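Local structure of mandelate racemase / muconate lactonizing enzyme, C-terminal domain protein (Pseudovibrio sp. JE062, 4JHM) at residues A[252-257]-A[282-287]; A[259-264]-A[292-297]. The protein is of unknown function but belongs to the mandelate racemase / muconate lactonizing enzyme family, which joins an N-terminal domain to an enolase-type C-terminal barrel. All blocks are in the same frame, centred on the assembly; numbering follows the deposited sequence.

Contact 1: residues A[252-257]-A[282-287]; sequences LTLQEV and LNKCFA
Lys284 meets Leu254 with the aliphatic part of its side chain, and both methyls of the leucine take part. CD2 of Leu254 lies 3.8 Å from CB of Lys284, while its CD1 lies 3.8 Å from CD of Lys284, so the two methyls lie along one side of the lysine chain, at the levels of CB and CD, and the two side chains run askew to each other. Beyond CG the lysine is extended, its chi2 to chi4 all near 180°, which carries NZ past the leucine to Gln86 OE1 and Gln281 OE1, where it is hydrogen-bonded. Next along the helix, Cys285 gives the closest backbone approach, with its CA 6.4 Å from CA of Leu254. Its SG is placed beside its own backbone N (chi1 -70°) and touches CD2 of Leu254 at 3.7 Å; CG2 of Val257, one helical turn further on, is more distant from SG at 4.2 Å. With no hydrogen bond across, these carbon and sulfur contacts make up the packing between helix 254-262 and helix 279-291, consecutive helices of the enolase-type C-terminal domain with no strand between them. Helix 254-262 opens here with a capping box: Glu256 N donates to Thr253 OG1 (3.0 Å), and Thr253 N donates to Glu256 OE1 (3.2 Å), which it meets on the anti side, 32° out of the carboxylate plane. The pairing gives Glu256 N, an N-H of the first turn, an acceptor and ties Thr253 N to the glutamate. Past Cys285, the side chain of Phe286 goes to the other flank of its helix, stacking on His317 and touching Val313 and Ala314 of helix 304-316. A second subunit adds to this packing: its Ala290 meets Leu254 and its Ala287 meets Lys284.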
loop_
_atom_site.group_PDB
_atom_site.type_symbol
_atom_site.label_atom_id
_atom_site.label_comp_id
_atom_site.label_asym_id
_atom_site.label_seq_id
_atom_site.Cartn_x
_atom_site.Cartn_y
_atom_site.Cartn_z
ATOM N N LEU A 252 -17.114 -13.352 13.994
ATOM C CA LEU A 252 -18.340 -12.917 14.660
ATOM C C LEU A 252 -18.294 -11.517 15.291
ATOM O O LEU A 252 -19.337 -10.959 15.655
ATOM C CB LEU A 252 -18.711 -13.924 15.751
ATOM C CG LEU A 252 -18.638 -15.414 15.410
ATOM C CD1 LEU A 252 -19.294 -16.229 16.515
ATOM C CD2 LEU A 252 -19.291 -15.716 14.070
ATOM N N THR A 253 -17.106 -10.949 15.441
ATOM C CA THR A 253 -16.985 -9.664 16.121
ATOM C C THR A 253 -17.224 -8.502 15.165
ATOM O O THR A 253 -16.982 -8.609 13.967
ATOM C CB THR A 253 -15.602 -9.488 16.779
ATOM O OG1 THR A 253 -14.567 -9.680 15.803
ATOM C CG2 THR A 253 -15.426 -10.477 17.933
ATOM N N LEU A 254 -17.699 -7.387 15.711
ATOM C CA LEU A 254 -17.915 -6.179 14.926
ATOM C C LEU A 254 -16.611 -5.732 14.263
ATOM O O LEU A 254 -16.629 -5.156 13.174
ATOM C CB LEU A 254 -18.468 -5.056 15.809
ATOM C CG LEU A 254 -19.774 -5.315 16.566
ATOM C CD1 LEU A 254 -20.088 -4.161 17.505
ATOM C CD2 LEU A 254 -20.929 -5.541 15.603
ATOM N N GLN A 255 -15.484 -6.002 14.920
ATOM C CA GLN A 255 -14.171 -5.665 14.370
ATOM C C GLN A 255 -13.834 -6.582 13.207
ATOM O O GLN A 255 -13.407 -6.119 12.151
ATOM C CB GLN A 255 -13.069 -5.778 15.430
ATOM C CG GLN A 255 -13.223 -4.856 16.634
ATOM C CD GLN A 255 -14.255 -5.361 17.621
ATOM O OE1 GLN A 255 -15.447 -5.142 17.446
ATOM N NE2 GLN A 255 -13.802 -6.044 18.661
ATOM N N GLU A 256 -14.026 -7.885 13.399
ATOM C CA GLU A 256 -13.723 -8.861 12.353
ATOM C C GLU A 256 -14.502 -8.562 11.077
ATOM O O GLU A 256 -13.929 -8.546 9.981
ATOM C CB GLU A 256 -14.017 -10.281 12.831
ATOM C CG GLU A 256 -12.869 -10.930 13.589
ATOM C CD GLU A 256 -13.286 -12.194 14.317
ATOM O OE1 GLU A 256 -14.167 -12.114 15.195
ATOM O OE2 GLU A 256 -12.724 -13.268 14.023
ATOM N N VAL A 257 -15.803 -8.322 11.227
ATOM C CA VAL A 257 -16.661 -7.938 10.110
ATOM C C VAL A 257 -16.162 -6.643 9.478
ATOM O O VAL A 257 -16.120 -6.503 8.252
ATOM C CB VAL A 257 -18.113 -7.713 10.573
ATOM C CG1 VAL A 257 -18.908 -6.978 9.502
ATOM C CG2 VAL A 257 -18.775 -9.038 10.927
ATOM N N LEU A 282 -26.175 -8.360 15.898
ATOM C CA LEU A 282 -26.528 -8.528 14.497
ATOM C C LEU A 282 -26.891 -7.163 13.971
ATOM O O LEU A 282 -26.316 -6.678 12.999
ATOM C CB LEU A 282 -27.715 -9.473 14.326
ATOM C CG LEU A 282 -28.149 -9.683 12.870
ATOM C CD1 LEU A 282 -27.054 -10.383 12.077
ATOM C CD2 LEU A 282 -29.440 -10.483 12.799
ATOM N N ASN A 283 -27.851 -6.550 14.655
ATOM C CA ASN A 283 -28.338 -5.223 14.328
ATOM C C ASN A 283 -27.214 -4.272 13.930
ATOM O O ASN A 283 -27.314 -3.557 12.936
ATOM C CB ASN A 283 -29.103 -4.660 15.528
ATOM C CG ASN A 283 -29.802 -3.357 15.212
ATOM O OD1 ASN A 283 -30.717 -3.311 14.392
ATOM N ND2 ASN A 283 -29.375 -2.289 15.866
ATOM N N LYS A 284 -26.143 -4.264 14.710
ATOM C CA LYS A 284 -25.015 -3.388 14.426
ATOM C C LYS A 284 -24.291 -3.800 13.144
ATOM O O LYS A 284 -23.875 -2.948 12.361
ATOM C CB LYS A 284 -24.043 -3.382 15.602
ATOM C CG LYS A 284 -24.614 -2.749 16.859
ATOM C CD LYS A 284 -23.680 -2.930 18.044
ATOM C CE LYS A 284 -24.313 -2.459 19.338
ATOM N NZ LYS A 284 -23.525 -2.934 20.506
ATOM N N CYS A 285 -24.150 -5.105 12.930
ATOM C CA CYS A 285 -23.483 -5.611 11.734
ATOM C C CYS A 285 -24.177 -5.136 10.460
ATOM O O CYS A 285 -23.525 -4.880 9.445
ATOM C CB CYS A 285 -23.407 -7.136 11.766
ATOM S SG CYS A 285 -22.259 -7.776 13.008
ATOM N N PHE A 286 -25.498 -5.020 10.523
ATOM C CA PHE A 286 -26.271 -4.430 9.434
ATOM C C PHE A 286 -25.796 -3.010 9.184
ATOM O O PHE A 286 -25.448 -2.644 8.057
ATOM C CB PHE A 286 -27.765 -4.401 9.784
ATOM C CG PHE A 286 -28.550 -5.550 9.216
ATOM C CD1 PHE A 286 -29.039 -5.497 7.922
ATOM C CD2 PHE A 286 -28.810 -6.672 9.976
ATOM C CE1 PHE A 286 -29.764 -6.547 7.393
ATOM C CE2 PHE A 286 -29.539 -7.721 9.453
ATOM C CZ PHE A 286 -30.020 -7.659 8.161
ATOM N N ALA A 287 -25.791 -2.211 10.248
ATOM C CA ALA A 287 -25.347 -0.824 10.168
ATOM C C ALA A 287 -23.937 -0.751 9.604
ATOM O O ALA A 287 -23.621 0.136 8.815
ATOM C CB ALA A 287 -25.398 -0.171 11.541
#

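Contact 2: residues A[259-264]-A[292-297]; sequences HALSTG and HSKNLE
Leu261 sets its CB over the imidazole face of His292, 3.6 Å from the ring centroid and 10° off the ring normal, which is the geometry of a CH-pi contact made almost over the ring centre. Its CD1 extends the same cover to His292 CD2 at 3.7 Å. Ser262, the next residue, reaches the ring differently: OG comes to the edge, near the ring plane, 3.4 Å from His292 CE1, a contact that is not a hydrogen bond. The other methyl of Leu261, CD2, meets CD of Lys294 at 4.1 Å, the two chains running antiparallel where they pass.

The polar ends find their partners a shell further out: Ser262 OG is hydrogen-bonded to Thr258 O, one turn back in its own helix, and weakly to Ser262 OG of the second subunit, while the extended chain of Lys294 delivers NZ to Trp266 O. Both sides sit at helix ends, which probably helps to position them. Gly264, with positive phi (72°), is the C-prime residue of a Schellman motif closing helix 254-262, with its N bonded to Leu261 O at 3.2 Å; Ser293 plays the same part for helix 279-291, immediately after His292. Lys231 NZ of the fourth subunit bonds to Ser262 O, so the first of these ends also lies at a subunit interface. Beyond Lys294 the chain turns inward, where Leu296 packs against helix 279-291; Asn295 pairs by backbone hydrogen bonds with Val269, and Leu296 with Asn319, the segment lying in the loop between helix 279-291 and helix 304-316.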
loop_
_atom_site.group_PDB
_atom_site.type_symbol
_atom_site.label_atom_id
_atom_site.label_comp_id
_atom_site.label_asym_id
_atom_site.label_seq_id
_atom_site.Cartn_x
_atom_site.Cartn_y
_atom_site.Cartn_z
ATOM N N HIS A 259 -13.150 -5.349 9.501
ATOM C CA HIS A 259 -11.896 -5.589 8.813
ATOM C C HIS A 259 -12.097 -6.300 7.471
ATOM O O HIS A 259 -11.454 -5.954 6.474
ATOM C CB HIS A 259 -10.988 -6.432 9.702
ATOM C CG HIS A 259 -9.655 -6.719 9.090
ATOM N ND1 HIS A 259 -9.408 -7.848 8.341
ATOM C CD2 HIS A 259 -8.497 -6.018 9.108
ATOM C CE1 HIS A 259 -8.154 -7.834 7.929
ATOM N NE2 HIS A 259 -7.580 -6.734 8.379
ATOM N N ALA A 260 -12.980 -7.298 7.454
ATOM C CA ALA A 260 -13.230 -8.095 6.254
ATOM C C ALA A 260 -13.745 -7.223 5.114
ATOM O O ALA A 260 -13.245 -7.275 3.990
ATOM C CB ALA A 260 -14.226 -9.204 6.558
ATOM N N LEU A 261 -14.754 -6.419 5.406
ATOM C CA LEU A 261 -15.281 -5.502 4.416
ATOM C C LEU A 261 -14.210 -4.485 4.018
ATOM O O LEU A 261 -14.038 -4.189 2.836
ATOM C CB LEU A 261 -16.531 -4.808 4.960
ATOM C CG LEU A 261 -17.704 -5.748 5.251
ATOM C CD1 LEU A 261 -18.881 -4.984 5.834
ATOM C CD2 LEU A 261 -18.126 -6.471 3.986
ATOM N N SER A 262 -13.475 -3.977 5.004
ATOM C CA SER A 262 -12.426 -2.982 4.766
ATOM C C SER A 262 -11.308 -3.475 3.848
ATOM O O SER A 262 -10.669 -2.676 3.169
ATOM C CB SER A 262 -11.811 -2.523 6.090
ATOM O OG SER A 262 -12.649 -1.584 6.738
ATOM N N THR A 263 -11.071 -4.781 3.832
ATOM C CA THR A 263 -9.976 -5.342 3.049
ATOM C C THR A 263 -10.468 -6.135 1.837
ATOM O O THR A 263 -9.675 -6.794 1.157
ATOM C CB THR A 263 -9.074 -6.238 3.924
ATOM O OG1 THR A 263 -9.854 -7.276 4.528
ATOM C CG2 THR A 263 -8.421 -5.419 5.014
ATOM N N GLY A 264 -11.771 -6.074 1.571
ATOM C CA GLY A 264 -12.345 -6.695 0.378
ATOM C C GLY A 264 -12.395 -8.216 0.405
ATOM O O GLY A 264 -12.225 -8.868 -0.624
ATOM N N HIS A 292 -20.505 0.178 4.484
ATOM C CA HIS A 292 -19.638 -0.391 3.458
ATOM C C HIS A 292 -20.399 -0.652 2.157
ATOM O O HIS A 292 -19.877 -1.297 1.252
ATOM C CB HIS A 292 -18.999 -1.691 3.961
ATOM C CG HIS A 292 -17.839 -1.474 4.883
ATOM N ND1 HIS A 292 -16.570 -1.187 4.428
ATOM C CD2 HIS A 292 -17.756 -1.504 6.235
ATOM C CE1 HIS A 292 -15.757 -1.048 5.459
ATOM N NE2 HIS A 292 -16.451 -1.233 6.566
ATOM N N SER A 293 -21.632 -0.155 2.075
ATOM C CA SER A 293 -22.444 -0.259 0.865
ATOM C C SER A 293 -22.719 -1.705 0.459
ATOM O O SER A 293 -22.728 -2.032 -0.731
ATOM C CB SER A 293 -21.767 0.476 -0.296
ATOM O OG SER A 293 -21.481 1.825 0.042
ATOM N N LYS A 294 -22.960 -2.566 1.443
ATOM C CA LYS A 294 -23.227 -3.964 1.166
ATOM C C LYS A 294 -24.349 -4.508 2.043
ATOM O O LYS A 294 -24.744 -3.885 3.030
ATOM C CB LYS A 294 -21.961 -4.806 1.365
ATOM C CG LYS A 294 -20.729 -4.235 0.692
ATOM C CD LYS A 294 -19.692 -5.287 0.343
ATOM C CE LYS A 294 -18.352 -4.617 0.071
ATOM N NZ LYS A 294 -17.425 -5.429 -0.759
ATOM N N ASN A 295 -24.847 -5.684 1.671
ATOM C CA ASN A 295 -25.938 -6.323 2.383
ATOM C C ASN A 295 -25.460 -7.302 3.446
ATOM O O ASN A 295 -24.313 -7.757 3.421
ATOM C CB ASN A 295 -26.827 -7.064 1.390
ATOM C CG ASN A 295 -27.554 -6.125 0.458
ATOM O OD1 ASN A 295 -27.653 -4.932 0.720
ATOM N ND2 ASN A 295 -28.078 -6.662 -0.633
ATOM N N LEU A 296 -26.349 -7.613 4.381
ATOM C CA LEU A 296 -26.098 -8.635 5.374
ATOM C C LEU A 296 -27.102 -9.754 5.158
ATOM O O LEU A 296 -28.234 -9.669 5.617
ATOM C CB LEU A 296 -26.241 -8.066 6.789
ATOM C CG LEU A 296 -25.653 -8.937 7.911
ATOM C CD1 LEU A 296 -25.599 -8.183 9.229
ATOM C CD2 LEU A 296 -26.425 -10.235 8.088
ATOM N N GLU A 297 -26.693 -10.798 4.450
ATOM C CA GLU A 297 -27.573 -11.932 4.194
ATOM C C GLU A 297 -27.601 -12.839 5.415
ATOM O O GLU A 297 -26.624 -13.521 5.711
ATOM C CB GLU A 297 -27.105 -12.703 2.961
ATOM C CG GLU A 297 -27.066 -11.855 1.701
ATOM C CD GLU A 297 -28.390 -11.167 1.403
ATOM O OE1 GLU A 297 -29.447 -11.774 1.669
ATOM O OE2 GLU A 297 -28.374 -10.026 0.886
#

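How the contacts relate
Contacts 1 and 2 have centres about 10 Å apart and both draw on helix 254-262, contact 1 at its first turn and contact 2 at its last. Along the chain their segments alternate, in the order 252-257, 259-264, 282-287, 292-297, so one helix is matched first by helix 279-291 and then by the loop that follows it. They also touch directly: Leu296 CD1 lies 3.5 Å from Cys285 CB. Both fall within the enolase C-terminal domain-like range and on the same side of the chain's centre. Each reaches the second subunit as well, so this helix pair contributes both to the C-terminal domain and to the eight-chain assembly.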